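Local atomic coordinates of chromosome partition protein Smc (PDB entry 5XEI), a protein that probably helps condense and partition chromosomes, hydrolysing ATP in ABC-type heads carried at one end of long coiled-coil arms. Residues A[138-143]-A[432-437]; A[164-169]-A[438-443]; A[367-372]-A[391-396]. One frame throughout, in Å; residues are numbered along the deposited sequence.

Contact 1 of 3, residues A[138-143]-A[432-437]; sequences EGYNLV and AFIFAI
Tyr140 lays its ring against helix 424-440 and meets two isoleucines one helical turn apart, Ile434 and Ile437, so that a tight turn is fitted to a helix almost wholly by apolar contacts. The carbon-to-carbon contacts come first. CG2 of Ile437 approaches the phenol end of the ring obliquely, 3.4 Å from Tyr140 CZ. With CG1 turned beside the backbone N (chi1 -77°), the CG2 methyl is the branch directed at the tyrosine, while CD1 on the other branch turns back over a face of the Phe433 ring. Ile434 uses both of its branches: CG2 lies 4.0 Å from CE2 of Tyr140, whereas CD1 reaches past the ring to CG2 of Val143 at 3.7 Å. The carbonyl O of Ile434 sits at the ring edge, near its plane, and the CB of Asn141 covers one face, 4.2 Å above the ring centre.

Polar bonds act behind this apolar surface. A type I turn from Gly139 to Leu142, closed by Leu142 N to Gly139 O at 3.0 Å, presents the tyrosine to the helix. The hydroxyl of Tyr140 is hydrogen-bonded to that of Tyr446, which gives the far end of the ring a polar anchor, and Asn141 ND2 is bonded to the carbonyl of Phe445, tying the turn to the neighbouring strand.

Val143 belongs to the edge strand 142-143, which runs parallel to strand 445-449. In ABC-type ATPases such a strand leads into the Q-loop, the neighbour carries Walker B, and the helix follows the signature motif; the contact therefore joins Q-loop strand to signature helix, with Val143 about 12 Å, side chain to side chain, from Ser40 of the predicted ATP site.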
ATOM      1  N   GLU A 138      -5.416  18.924  -6.534  1.00 64.77           N
ATOM      2  CA  GLU A 138      -6.673  19.415  -5.966  1.00 66.76           C
ATOM      3  C   GLU A 138      -7.192  20.654  -6.700  1.00 65.91           C
ATOM      4  O   GLU A 138      -8.016  21.398  -6.164  1.00 74.93           O
ATOM      5  CB  GLU A 138      -6.526  19.709  -4.469  1.00 66.44           C
ATOM      6  CG  GLU A 138      -5.722  18.642  -3.739  1.00 73.04           C
ATOM      7  CD  GLU A 138      -6.539  17.809  -2.770  1.00 73.82           C
ATOM      8  OE1 GLU A 138      -5.922  17.009  -2.033  1.00 74.30           O
ATOM      9  OE2 GLU A 138      -7.783  17.955  -2.737  1.00 80.59           O
ATOM     10  N   GLY A 139      -6.727  20.891  -7.924  1.00 60.39           N
ATOM     11  CA  GLY A 139      -7.091  22.100  -8.622  1.00 55.46           C
ATOM     12  C   GLY A 139      -6.667  23.385  -7.946  1.00 48.52           C
ATOM     13  O   GLY A 139      -7.246  24.435  -8.244  1.00 49.46           O
ATOM     14  N   TYR A 140      -5.664  23.344  -7.053  1.00 49.01           N
ATOM     15  CA  TYR A 140      -5.223  24.580  -6.395  1.00 43.59           C
ATOM     16  C   TYR A 140      -4.745  25.614  -7.405  1.00 40.53           C
ATOM     17  O   TYR A 140      -4.941  26.813  -7.193  1.00 45.03           O
ATOM     18  CB  TYR A 140      -4.119  24.304  -5.356  1.00 47.22           C
ATOM     19  CG  TYR A 140      -2.663  24.477  -5.832  1.00 44.94           C
ATOM     20  CD1 TYR A 140      -1.958  23.421  -6.389  1.00 42.72           C
ATOM     21  CD2 TYR A 140      -1.994  25.691  -5.691  1.00 39.39           C
ATOM     22  CE1 TYR A 140      -0.647  23.577  -6.819  1.00 44.05           C
ATOM     23  CE2 TYR A 140      -0.679  25.851  -6.118  1.00 34.65           C
ATOM     24  CZ  TYR A 140      -0.018  24.795  -6.680  1.00 40.37           C
ATOM     25  OH  TYR A 140       1.280  24.947  -7.110  1.00 40.21           O
ATOM     26  N   ASN A 141      -4.127  25.174  -8.506  1.00 41.07           N
ATOM     27  CA  ASN A 141      -3.604  26.071  -9.532  1.00 44.22           C
ATOM     28  C   ASN A 141      -4.668  26.545 -10.525  1.00 45.61           C
ATOM     29  O   ASN A 141      -4.354  27.386 -11.380  1.00 42.00           O
ATOM     30  CB  ASN A 141      -2.466  25.383 -10.300  1.00 43.18           C
ATOM     31  CG  ASN A 141      -2.912  24.077 -10.925  1.00 46.86           C
ATOM     32  OD1 ASN A 141      -3.749  23.393 -10.355  1.00 48.00           O
ATOM     33  ND2 ASN A 141      -2.398  23.751 -12.107  1.00 36.99           N
ATOM     34  N   LEU A 142      -5.900  26.018 -10.445  1.00 44.37           N
ATOM     35  CA  LEU A 142      -7.047  26.529 -11.213  1.00 49.27           C
ATOM     36  C   LEU A 142      -7.936  27.345 -10.283  1.00 46.51           C
ATOM     37  O   LEU A 142      -8.707  26.784  -9.495  1.00 45.11           O
ATOM     38  CB  LEU A 142      -7.856  25.403 -11.846  1.00 45.57           C
ATOM     39  CG  LEU A 142      -7.100  24.260 -12.505  1.00 46.38           C
ATOM     40  CD1 LEU A 142      -8.051  23.147 -12.883  1.00 49.22           C
ATOM     41  CD2 LEU A 142      -6.381  24.772 -13.718  1.00 48.33           C
ATOM     42  N   VAL A 143      -7.850  28.671 -10.405  1.00 48.63           N
ATOM     43  CA  VAL A 143      -8.635  29.592  -9.592  1.00 48.25           C
ATOM     44  C   VAL A 143      -9.717  30.244 -10.442  1.00 53.43           C
ATOM     45  O   VAL A 143      -9.501  31.300 -11.048  1.00 55.54           O
ATOM     46  CB  VAL A 143      -7.742  30.657  -8.941  1.00 41.31           C
ATOM     47  CG1 VAL A 143      -8.444  31.258  -7.762  1.00 44.59           C
ATOM     48  CG2 VAL A 143      -6.457  30.050  -8.521  1.00 36.66           C
ATOM     49  N   ALA A 432      -1.217  34.452  -1.355  1.00 48.34           N
ATOM     50  CA  ALA A 432       0.034  34.146  -0.667  1.00 48.05           C
ATOM     51  C   ALA A 432       0.203  32.643  -0.537  1.00 42.98           C
ATOM     52  O   ALA A 432       1.241  32.086  -0.912  1.00 42.60           O
ATOM     53  CB  ALA A 432       0.089  34.820   0.704  1.00 45.57           C
ATOM     54  N   PHE A 433      -0.837  31.964  -0.053  1.00 44.89           N
ATOM     55  CA  PHE A 433      -0.807  30.511   0.014  1.00 41.31           C
ATOM     56  C   PHE A 433      -0.426  29.909  -1.327  1.00 42.34           C
ATOM     57  O   PHE A 433       0.542  29.153  -1.424  1.00 41.84           O
ATOM     58  CB  PHE A 433      -2.161  29.975   0.456  1.00 40.83           C
ATOM     59  CG  PHE A 433      -2.104  28.571   0.957  1.00 43.63           C
ATOM     60  CD1 PHE A 433      -1.090  28.176   1.816  1.00 48.50           C
ATOM     61  CD2 PHE A 433      -3.064  27.646   0.598  1.00 48.86           C
ATOM     62  CE1 PHE A 433      -1.035  26.886   2.295  1.00 47.32           C
ATOM     63  CE2 PHE A 433      -3.021  26.344   1.084  1.00 43.43           C
ATOM     64  CZ  PHE A 433      -2.009  25.970   1.927  1.00 46.08           C
ATOM     65  N   ILE A 434      -1.180  30.250  -2.378  1.00 44.04           N
ATOM     66  CA  ILE A 434      -0.942  29.676  -3.698  1.00 36.91           C
ATOM     67  C   ILE A 434       0.499  29.898  -4.107  1.00 40.59           C
ATOM     68  O   ILE A 434       1.204  28.971  -4.521  1.00 39.07           O
ATOM     69  CB  ILE A 434      -1.917  30.278  -4.730  1.00 40.12           C
ATOM     70  CG1 ILE A 434      -3.366  29.940  -4.361  1.00 40.54           C
ATOM     71  CG2 ILE A 434      -1.597  29.791  -6.140  1.00 34.72           C
ATOM     72  CD1 ILE A 434      -4.354  30.219  -5.447  1.00 40.05           C
ATOM     73  N   PHE A 435       0.973  31.127  -3.959  1.00 43.15           N
ATOM     74  CA  PHE A 435       2.335  31.412  -4.370  1.00 44.12           C
ATOM     75  C   PHE A 435       3.355  30.711  -3.500  1.00 40.30           C
ATOM     76  O   PHE A 435       4.431  30.353  -3.997  1.00 40.83           O
ATOM     77  CB  PHE A 435       2.576  32.913  -4.382  1.00 42.26           C
ATOM     78  CG  PHE A 435       2.204  33.534  -5.673  1.00 43.55           C
ATOM     79  CD1 PHE A 435       3.051  33.422  -6.771  1.00 40.77           C
ATOM     80  CD2 PHE A 435       0.986  34.166  -5.824  1.00 44.86           C
ATOM     81  CE1 PHE A 435       2.710  33.971  -7.987  1.00 45.03           C
ATOM     82  CE2 PHE A 435       0.636  34.714  -7.042  1.00 52.93           C
ATOM     83  CZ  PHE A 435       1.505  34.615  -8.133  1.00 43.54           C
ATOM     84  N   ALA A 436       3.046  30.515  -2.214  1.00 40.39           N
ATOM     85  CA  ALA A 436       3.953  29.789  -1.331  1.00 38.24           C
ATOM     86  C   ALA A 436       4.247  28.401  -1.890  1.00 43.39           C
ATOM     87  O   ALA A 436       5.408  28.010  -2.061  1.00 41.45           O
ATOM     88  CB  ALA A 436       3.355  29.699   0.072  1.00 34.56           C
ATOM     89  N   ILE A 437       3.189  27.650  -2.211  1.00 41.61           N
ATOM     90  CA  ILE A 437       3.371  26.348  -2.830  1.00 38.84           C
ATOM     91  C   ILE A 437       4.121  26.485  -4.146  1.00 38.32           C
ATOM     92  O   ILE A 437       5.015  25.693  -4.456  1.00 45.66           O
ATOM     93  CB  ILE A 437       2.014  25.659  -3.028  1.00 38.63           C
ATOM     94  CG1 ILE A 437       1.501  25.086  -1.710  1.00 42.01           C
ATOM     95  CG2 ILE A 437       2.151  24.545  -4.049  1.00 39.27           C
ATOM     96  CD1 ILE A 437       0.791  26.044  -0.809  1.00 43.03           C
TER

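Contact 2 of 3, residues A[164-169]-A[438-443]; sequences DEISGI and QRFKPA
Ile166 packs its CG2 methyl against the end of helix 424-440 from the last turn of helix 156-167, which ends in a Schellman motif at Gly168. Two helix C-termini of the ABC-type head thus meet here: the first just ahead of the long helix 170-246 of the coiled-coil arm, the second just ahead of the strand 445-449.

The close-packed part is small and apolar. Ile166 CG2 fits between two consecutive residues, 3.9 Å from Phe440 CD2 and 3.9 Å from Lys441 CB. It approaches the phenyl ring obliquely. Elsewhere that ring rests on Ala371 and Thr368 of helix 321-383, so that Phe440 links Ile166 to that helix, and three helices meet at this ring. Ser167, directed away from this partner, packs on the same Thr368.

The other side is looser and partly open to solvent. Lys441, the first residue to leave the second helix, starts with CG trans to the amide nitrogen (chi1 -155°), then bends at its second and third torsions so that its aliphatic length runs beside the carbonyl of Ile166. The charged end would be favourably placed near carbonyls at a helix C-terminus. Gly168 N lies 3.0 Å from Asp164 O and makes a weaker bond to Glu165 O, and the positive phi of this glycine (79°) turns the chain out of the helix. Across the contact itself the single hydrogen bond is the weak one from Lys441 NZ to Ile166 O, 3.3 Å long.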
ATOM      1  N   ASP A 164       0.240  17.079   1.589  1.00 41.17           N
ATOM      2  CA  ASP A 164       0.722  15.708   1.377  1.00 43.51           C
ATOM      3  C   ASP A 164       1.174  15.495  -0.057  1.00 44.12           C
ATOM      4  O   ASP A 164       2.303  15.050  -0.315  1.00 45.74           O
ATOM      5  CB  ASP A 164      -0.343  14.653   1.708  1.00 48.77           C
ATOM      6  CG  ASP A 164      -0.849  14.731   3.144  1.00 57.55           C
ATOM      7  OD1 ASP A 164      -0.098  15.206   4.023  1.00 65.71           O
ATOM      8  OD2 ASP A 164      -1.990  14.275   3.410  1.00 59.03           O
ATOM      9  N   GLU A 165       0.276  15.772  -1.002  1.00 43.32           N
ATOM     10  CA  GLU A 165       0.629  15.747  -2.416  1.00 42.95           C
ATOM     11  C   GLU A 165       1.936  16.494  -2.695  1.00 44.80           C
ATOM     12  O   GLU A 165       2.883  15.928  -3.254  1.00 42.19           O
ATOM     13  CB  GLU A 165      -0.528  16.331  -3.218  1.00 46.92           C
ATOM     14  CG  GLU A 165      -1.785  15.457  -3.169  1.00 60.50           C
ATOM     15  CD  GLU A 165      -2.859  15.906  -4.146  1.00 68.14           C
ATOM     16  OE1 GLU A 165      -4.062  15.798  -3.810  1.00 71.40           O
ATOM     17  OE2 GLU A 165      -2.486  16.381  -5.240  1.00 72.22           O
ATOM     18  N   ILE A 166       2.020  17.761  -2.286  1.00 39.88           N
ATOM     19  CA  ILE A 166       3.176  18.571  -2.654  1.00 44.71           C
ATOM     20  C   ILE A 166       4.457  17.967  -2.083  1.00 43.75           C
ATOM     21  O   ILE A 166       5.495  17.906  -2.754  1.00 40.11           O
ATOM     22  CB  ILE A 166       2.987  20.029  -2.191  1.00 46.12           C
ATOM     23  CG1 ILE A 166       1.724  20.655  -2.796  1.00 45.24           C
ATOM     24  CG2 ILE A 166       4.206  20.843  -2.539  1.00 44.64           C
ATOM     25  CD1 ILE A 166       1.495  20.315  -4.243  1.00 50.90           C
ATOM     26  N   SER A 167       4.402  17.526  -0.828  1.00 40.15           N
ATOM     27  CA  SER A 167       5.591  16.989  -0.188  1.00 44.02           C
ATOM     28  C   SER A 167       6.028  15.683  -0.822  1.00 46.51           C
ATOM     29  O   SER A 167       7.214  15.341  -0.748  1.00 48.05           O
ATOM     30  CB  SER A 167       5.353  16.802   1.313  1.00 43.22           C
ATOM     31  OG  SER A 167       4.218  16.001   1.563  1.00 50.49           O
ATOM     32  N   GLY A 168       5.111  14.965  -1.463  1.00 48.69           N
ATOM     33  CA  GLY A 168       5.475  13.753  -2.166  1.00 50.16           C
ATOM     34  C   GLY A 168       5.661  12.541  -1.284  1.00 56.20           C
ATOM     35  O   GLY A 168       6.427  11.640  -1.639  1.00 60.17           O
ATOM     36  N   ILE A 169       4.967  12.481  -0.145  1.00 54.83           N
ATOM     37  CA  ILE A 169       5.071  11.336   0.755  1.00 54.55           C
ATOM     38  C   ILE A 169       4.495  10.045   0.182  1.00 53.24           C
ATOM     39  O   ILE A 169       4.622   8.990   0.815  1.00 56.48           O
ATOM     40  CB  ILE A 169       4.358  11.636   2.086  1.00 51.49           C
ATOM     41  CG1 ILE A 169       2.900  12.030   1.816  1.00 48.62           C
ATOM     42  CG2 ILE A 169       5.124  12.689   2.875  1.00 48.02           C
ATOM     43  CD1 ILE A 169       2.052  12.192   3.059  1.00 44.40           C
ATOM     44  N   GLN A 438       3.789  27.503  -4.934  1.00 39.73           N
ATOM     45  CA  GLN A 438       4.351  27.581  -6.273  1.00 37.75           C
ATOM     46  C   GLN A 438       5.861  27.771  -6.225  1.00 38.77           C
ATOM     47  O   GLN A 438       6.568  27.303  -7.121  1.00 38.59           O
ATOM     48  CB  GLN A 438       3.652  28.696  -7.060  1.00 35.58           C
ATOM     49  CG  GLN A 438       4.476  29.952  -7.314  1.00 49.54           C
ATOM     50  CD  GLN A 438       5.440  29.827  -8.476  1.00 45.54           C
ATOM     51  OE1 GLN A 438       5.327  28.921  -9.296  1.00 47.40           O
ATOM     52  NE2 GLN A 438       6.412  30.729  -8.533  1.00 47.09           N
ATOM     53  N   ARG A 439       6.380  28.437  -5.188  1.00 43.90           N
ATOM     54  CA  ARG A 439       7.830  28.603  -5.080  1.00 42.58           C
ATOM     55  C   ARG A 439       8.497  27.338  -4.591  1.00 44.52           C
ATOM     56  O   ARG A 439       9.621  27.034  -5.005  1.00 45.15           O
ATOM     57  CB  ARG A 439       8.184  29.764  -4.168  1.00 36.74           C
ATOM     58  CG  ARG A 439       7.414  30.956  -4.584  1.00 56.00           C
ATOM     59  CD  ARG A 439       8.228  32.252  -4.562  1.00 69.31           C
ATOM     60  NE  ARG A 439       7.813  33.050  -5.702  1.00 77.75           N
ATOM     61  CZ  ARG A 439       8.013  34.359  -5.775  1.00 80.00           C
ATOM     62  NH1 ARG A 439       8.597  34.994  -4.749  1.00 65.28           N
ATOM     63  NH2 ARG A 439       7.619  35.046  -6.853  1.00 71.88           N
ATOM     64  N   PHE A 440       7.811  26.558  -3.769  1.00 40.60           N
ATOM     65  CA  PHE A 440       8.363  25.264  -3.423  1.00 39.76           C
ATOM     66  C   PHE A 440       8.300  24.329  -4.615  1.00 41.57           C
ATOM     67  O   PHE A 440       9.328  23.853  -5.110  1.00 43.94           O
ATOM     68  CB  PHE A 440       7.622  24.693  -2.224  1.00 40.85           C
ATOM     69  CG  PHE A 440       8.263  23.496  -1.660  1.00 39.43           C
ATOM     70  CD1 PHE A 440       9.343  23.621  -0.800  1.00 44.30           C
ATOM     71  CD2 PHE A 440       7.801  22.235  -1.980  1.00 42.75           C
ATOM     72  CE1 PHE A 440       9.954  22.501  -0.265  1.00 45.72           C
ATOM     73  CE2 PHE A 440       8.397  21.111  -1.442  1.00 41.50           C
ATOM     74  CZ  PHE A 440       9.476  21.242  -0.586  1.00 41.14           C
ATOM     75  N   LYS A 441       7.094  24.079  -5.115  1.00 43.89           N
ATOM     76  CA  LYS A 441       6.894  23.100  -6.180  1.00 44.85           C
ATOM     77  C   LYS A 441       5.980  23.708  -7.238  1.00 44.75           C
ATOM     78  O   LYS A 441       4.752  23.571  -7.175  1.00 46.56           O
ATOM     79  CB  LYS A 441       6.323  21.791  -5.631  1.00 39.19           C
ATOM     80  CG  LYS A 441       6.642  20.578  -6.498  1.00 48.60           C
ATOM     81  CD  LYS A 441       6.780  19.257  -5.687  1.00 56.03           C
ATOM     82  CE  LYS A 441       8.209  19.037  -5.141  1.00 67.12           C
ATOM     83  NZ  LYS A 441       8.392  17.794  -4.292  1.00 66.79           N
ATOM     84  N   PRO A 442       6.564  24.361  -8.242  1.00 38.68           N
ATOM     85  CA  PRO A 442       5.747  24.978  -9.303  1.00 40.53           C
ATOM     86  C   PRO A 442       4.858  23.957  -9.997  1.00 46.16           C
ATOM     87  O   PRO A 442       5.324  22.913 -10.450  1.00 49.22           O
ATOM     88  CB  PRO A 442       6.795  25.539 -10.277  1.00 43.46           C
ATOM     89  CG  PRO A 442       8.137  25.354  -9.627  1.00 35.72           C
ATOM     90  CD  PRO A 442       7.994  24.305  -8.583  1.00 34.32           C
ATOM     91  N   ALA A 443       3.563  24.263 -10.086  1.00 48.22           N
ATOM     92  CA  ALA A 443       2.698  23.525 -10.992  1.00 47.19           C
ATOM     93  C   ALA A 443       2.977  23.952 -12.439  1.00 50.26           C
ATOM     94  O   ALA A 443       3.510  25.044 -12.678  1.00 49.31           O
ATOM     95  CB  ALA A 443       1.234  23.768 -10.639  1.00 42.89           C
TER

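Contact 3 of 3, residues A[367-372]-A[391-396]; sequences RTLEAI and LILENP
Leu369 and Leu393 meet methyl to methyl, CD1 to CD1 at 3.8 Å, while one turn further along the helix Ile372 takes up Leu391. The two pairs repeat one geometry: residues three apart on helix 321-383 face residues two apart on strand 388-393, and in each pair the side chains lie across one another at a slant. Strand alternation explains the choice of partners, since Leu391 and Leu393 are directed at the helix and Ile392, between them, points away.

Leu369 has an extended first torsion (chi1 -173°), which carries the branch out from the helix; its CD1 meets the CD1 side of the Leu393 fork and also lies 3.9 Å from Leu393 CG. In the second pair the helix residue gives its short CG2 branch, and Leu391 CD1 comes to 3.9 Å from Ile372 CG2, close to the helix backbone. The longer branch of Ile372 leads elsewhere, and its side chain also packs on Ala436 of helix 424-440.

Leu404, on the adjoining strand, touches both Leu369 and Leu391 and so widens the apolar layer. This is helix-on-sheet packing: a stretch near the head-proximal end of helix 321-383, the returning coiled-coil helix, rests against the edge strand of a small three-stranded antiparallel sheet in the SMC head.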
ATOM      1  N   ARG A 367       9.480  19.108   6.562  1.00 36.92           N
ATOM      2  CA  ARG A 367      10.396  19.904   5.755  1.00 34.07           C
ATOM      3  C   ARG A 367       9.636  20.663   4.693  1.00 35.61           C
ATOM      4  O   ARG A 367       9.896  21.845   4.448  1.00 36.74           O
ATOM      5  CB  ARG A 367      11.445  19.015   5.098  1.00 40.25           C
ATOM      6  CG  ARG A 367      12.512  19.806   4.358  1.00 36.94           C
ATOM      7  CD  ARG A 367      12.282  19.912   2.856  1.00 33.21           C
ATOM      8  NE  ARG A 367      13.131  20.961   2.312  1.00 40.63           N
ATOM      9  CZ  ARG A 367      13.791  20.905   1.155  1.00 37.79           C
ATOM     10  NH1 ARG A 367      13.714  19.840   0.386  1.00 36.10           N
ATOM     11  NH2 ARG A 367      14.559  21.922   0.773  1.00 40.83           N
ATOM     12  N   THR A 368       8.702  19.986   4.030  1.00 38.84           N
ATOM     13  CA  THR A 368       7.851  20.672   3.073  1.00 39.58           C
ATOM     14  C   THR A 368       6.973  21.679   3.784  1.00 35.19           C
ATOM     15  O   THR A 368       6.904  22.847   3.390  1.00 37.42           O
ATOM     16  CB  THR A 368       6.994  19.666   2.313  1.00 41.92           C
ATOM     17  OG1 THR A 368       7.834  18.672   1.710  1.00 44.64           O
ATOM     18  CG2 THR A 368       6.179  20.369   1.237  1.00 41.34           C
ATOM     19  N   LEU A 369       6.323  21.245   4.867  1.00 30.35           N
ATOM     20  CA  LEU A 369       5.365  22.105   5.543  1.00 31.95           C
ATOM     21  C   LEU A 369       6.022  23.378   6.055  1.00 39.53           C
ATOM     22  O   LEU A 369       5.415  24.452   6.029  1.00 36.55           O
ATOM     23  CB  LEU A 369       4.715  21.329   6.678  1.00 33.89           C
ATOM     24  CG  LEU A 369       3.550  21.925   7.463  1.00 36.84           C
ATOM     25  CD1 LEU A 369       4.021  22.464   8.769  1.00 43.08           C
ATOM     26  CD2 LEU A 369       2.830  23.008   6.662  1.00 30.24           C
ATOM     27  N   GLU A 370       7.272  23.288   6.490  1.00 44.77           N
ATOM     28  CA  GLU A 370       7.928  24.465   7.029  1.00 44.05           C
ATOM     29  C   GLU A 370       8.443  25.374   5.926  1.00 39.13           C
ATOM     30  O   GLU A 370       8.346  26.604   6.044  1.00 40.34           O
ATOM     31  CB  GLU A 370       9.044  24.036   7.982  1.00 49.84           C
ATOM     32  CG  GLU A 370       8.486  23.605   9.351  1.00 60.97           C
ATOM     33  CD  GLU A 370       9.243  22.445  10.021  1.00 78.25           C
ATOM     34  OE1 GLU A 370       8.572  21.641  10.703  1.00 80.97           O
ATOM     35  OE2 GLU A 370      10.488  22.335   9.896  1.00 80.44           O
ATOM     36  N   ALA A 371       8.978  24.800   4.844  1.00 36.53           N
ATOM     37  CA  ALA A 371       9.380  25.627   3.711  1.00 40.03           C
ATOM     38  C   ALA A 371       8.205  26.473   3.234  1.00 44.93           C
ATOM     39  O   ALA A 371       8.301  27.705   3.108  1.00 39.03           O
ATOM     40  CB  ALA A 371       9.915  24.750   2.571  1.00 33.39           C
ATOM     41  N   ILE A 372       7.061  25.829   3.016  1.00 37.37           N
ATOM     42  CA  ILE A 372       5.923  26.569   2.494  1.00 44.18           C
ATOM     43  C   ILE A 372       5.486  27.648   3.480  1.00 40.28           C
ATOM     44  O   ILE A 372       5.106  28.756   3.085  1.00 37.96           O
ATOM     45  CB  ILE A 372       4.788  25.591   2.146  1.00 43.69           C
ATOM     46  CG1 ILE A 372       5.232  24.695   0.977  1.00 39.02           C
ATOM     47  CG2 ILE A 372       3.480  26.355   1.858  1.00 43.15           C
ATOM     48  CD1 ILE A 372       4.283  23.547   0.683  1.00 35.00           C
ATOM     49  N   LEU A 391       0.930  29.545   8.828  1.00 44.54           N
ATOM     50  CA  LEU A 391       0.359  28.209   8.725  1.00 46.24           C
ATOM     51  C   LEU A 391       0.484  27.489  10.062  1.00 45.88           C
ATOM     52  O   LEU A 391       1.506  27.584  10.735  1.00 50.42           O
ATOM     53  CB  LEU A 391       1.078  27.412   7.641  1.00 42.85           C
ATOM     54  CG  LEU A 391       0.647  27.677   6.207  1.00 43.21           C
ATOM     55  CD1 LEU A 391       1.736  27.205   5.276  1.00 44.26           C
ATOM     56  CD2 LEU A 391      -0.657  26.943   5.924  1.00 51.69           C
ATOM     57  N   ILE A 392      -0.555  26.765  10.457  1.00 46.73           N
ATOM     58  CA  ILE A 392      -0.585  26.139  11.775  1.00 48.25           C
ATOM     59  C   ILE A 392      -0.918  24.664  11.614  1.00 49.66           C
ATOM     60  O   ILE A 392      -1.985  24.325  11.085  1.00 50.89           O
ATOM     61  CB  ILE A 392      -1.619  26.808  12.685  1.00 47.36           C
ATOM     62  CG1 ILE A 392      -1.530  28.321  12.539  1.00 46.80           C
ATOM     63  CG2 ILE A 392      -1.434  26.356  14.110  1.00 44.11           C
ATOM     64  CD1 ILE A 392      -2.798  29.007  12.904  1.00 53.81           C
ATOM     65  N   LEU A 393      -0.024  23.793  12.086  1.00 47.29           N
ATOM     66  CA  LEU A 393      -0.322  22.368  12.165  1.00 47.11           C
ATOM     67  C   LEU A 393      -1.181  22.085  13.386  1.00 55.93           C
ATOM     68  O   LEU A 393      -0.890  22.564  14.486  1.00 55.90           O
ATOM     69  CB  LEU A 393       0.951  21.540  12.237  1.00 48.92           C
ATOM     70  CG  LEU A 393       1.274  20.715  10.995  1.00 55.24           C
ATOM     71  CD1 LEU A 393       2.538  19.935  11.229  1.00 58.96           C
ATOM     72  CD2 LEU A 393       0.142  19.768  10.674  1.00 56.74           C
ATOM     73  N   GLU A 394      -2.246  21.309  13.188  1.00 60.61           N
ATOM     74  CA  GLU A 394      -3.134  20.983  14.295  1.00 60.43           C
ATOM     75  C   GLU A 394      -2.529  19.909  15.188  1.00 60.32           C
ATOM     76  O   GLU A 394      -2.525  20.042  16.414  1.00 58.17           O
ATOM     77  CB  GLU A 394      -4.496  20.543  13.758  1.00 61.59           C
ATOM     78  CG  GLU A 394      -5.224  21.669  13.023  1.00 66.33           C
ATOM     79  CD  GLU A 394      -6.702  21.386  12.804  1.00 72.25           C
ATOM     80  OE1 GLU A 394      -7.096  20.187  12.816  1.00 67.31           O
ATOM     81  OE2 GLU A 394      -7.460  22.374  12.619  1.00 69.37           O
ATOM     82  N   ASN A 395      -2.013  18.832  14.603  1.00 62.51           N
ATOM     83  CA  ASN A 395      -1.438  17.749  15.393  1.00 61.43           C
ATOM     84  C   ASN A 395       0.052  17.694  15.105  1.00 59.45           C
ATOM     85  O   ASN A 395       0.495  16.979  14.191  1.00 60.83           O
ATOM     86  CB  ASN A 395      -2.109  16.414  15.102  1.00 62.10           C
ATOM     87  CG  ASN A 395      -1.809  15.383  16.171  1.00 69.28           C
ATOM     88  OD1 ASN A 395      -0.701  14.837  16.246  1.00 67.64           O
ATOM     89  ND2 ASN A 395      -2.787  15.140  17.033  1.00 67.08           N
ATOM     90  N   PRO A 396       0.863  18.419  15.872  1.00 60.87           N
ATOM     91  CA  PRO A 396       2.308  18.441  15.600  1.00 58.06           C
ATOM     92  C   PRO A 396       2.954  17.077  15.711  1.00 64.86           C
ATOM     93  O   PRO A 396       4.003  16.849  15.095  1.00 63.42           O
ATOM     94  CB  PRO A 396       2.850  19.402  16.662  1.00 51.56           C
ATOM     95  CG  PRO A 396       1.639  20.204  17.107  1.00 57.34           C
ATOM     96  CD  PRO A 396       0.504  19.233  17.040  1.00 59.62           C
TER

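How the contacts relate
The three contacts follow one another through the ABC-type head, each partly buried, and they differ in how much polar chemistry they admit. Contacts 1 and 2 share helix 424-440, and the second takes over where the first ends. Contact 1 lies nearest the predicted nucleotide site; it is apolar across the segments but has its polar partners on the strand beside it. Contact 2, close to the base of the coiled-coil arm, adds a weak lysine bond on its looser side. Contact 3 is purely aliphatic across its two segments and is nested within the chain loops closed by the others. It joins contact 1 through the same helix, with Phe433 touching Leu391 and Ile437 touching Ile372.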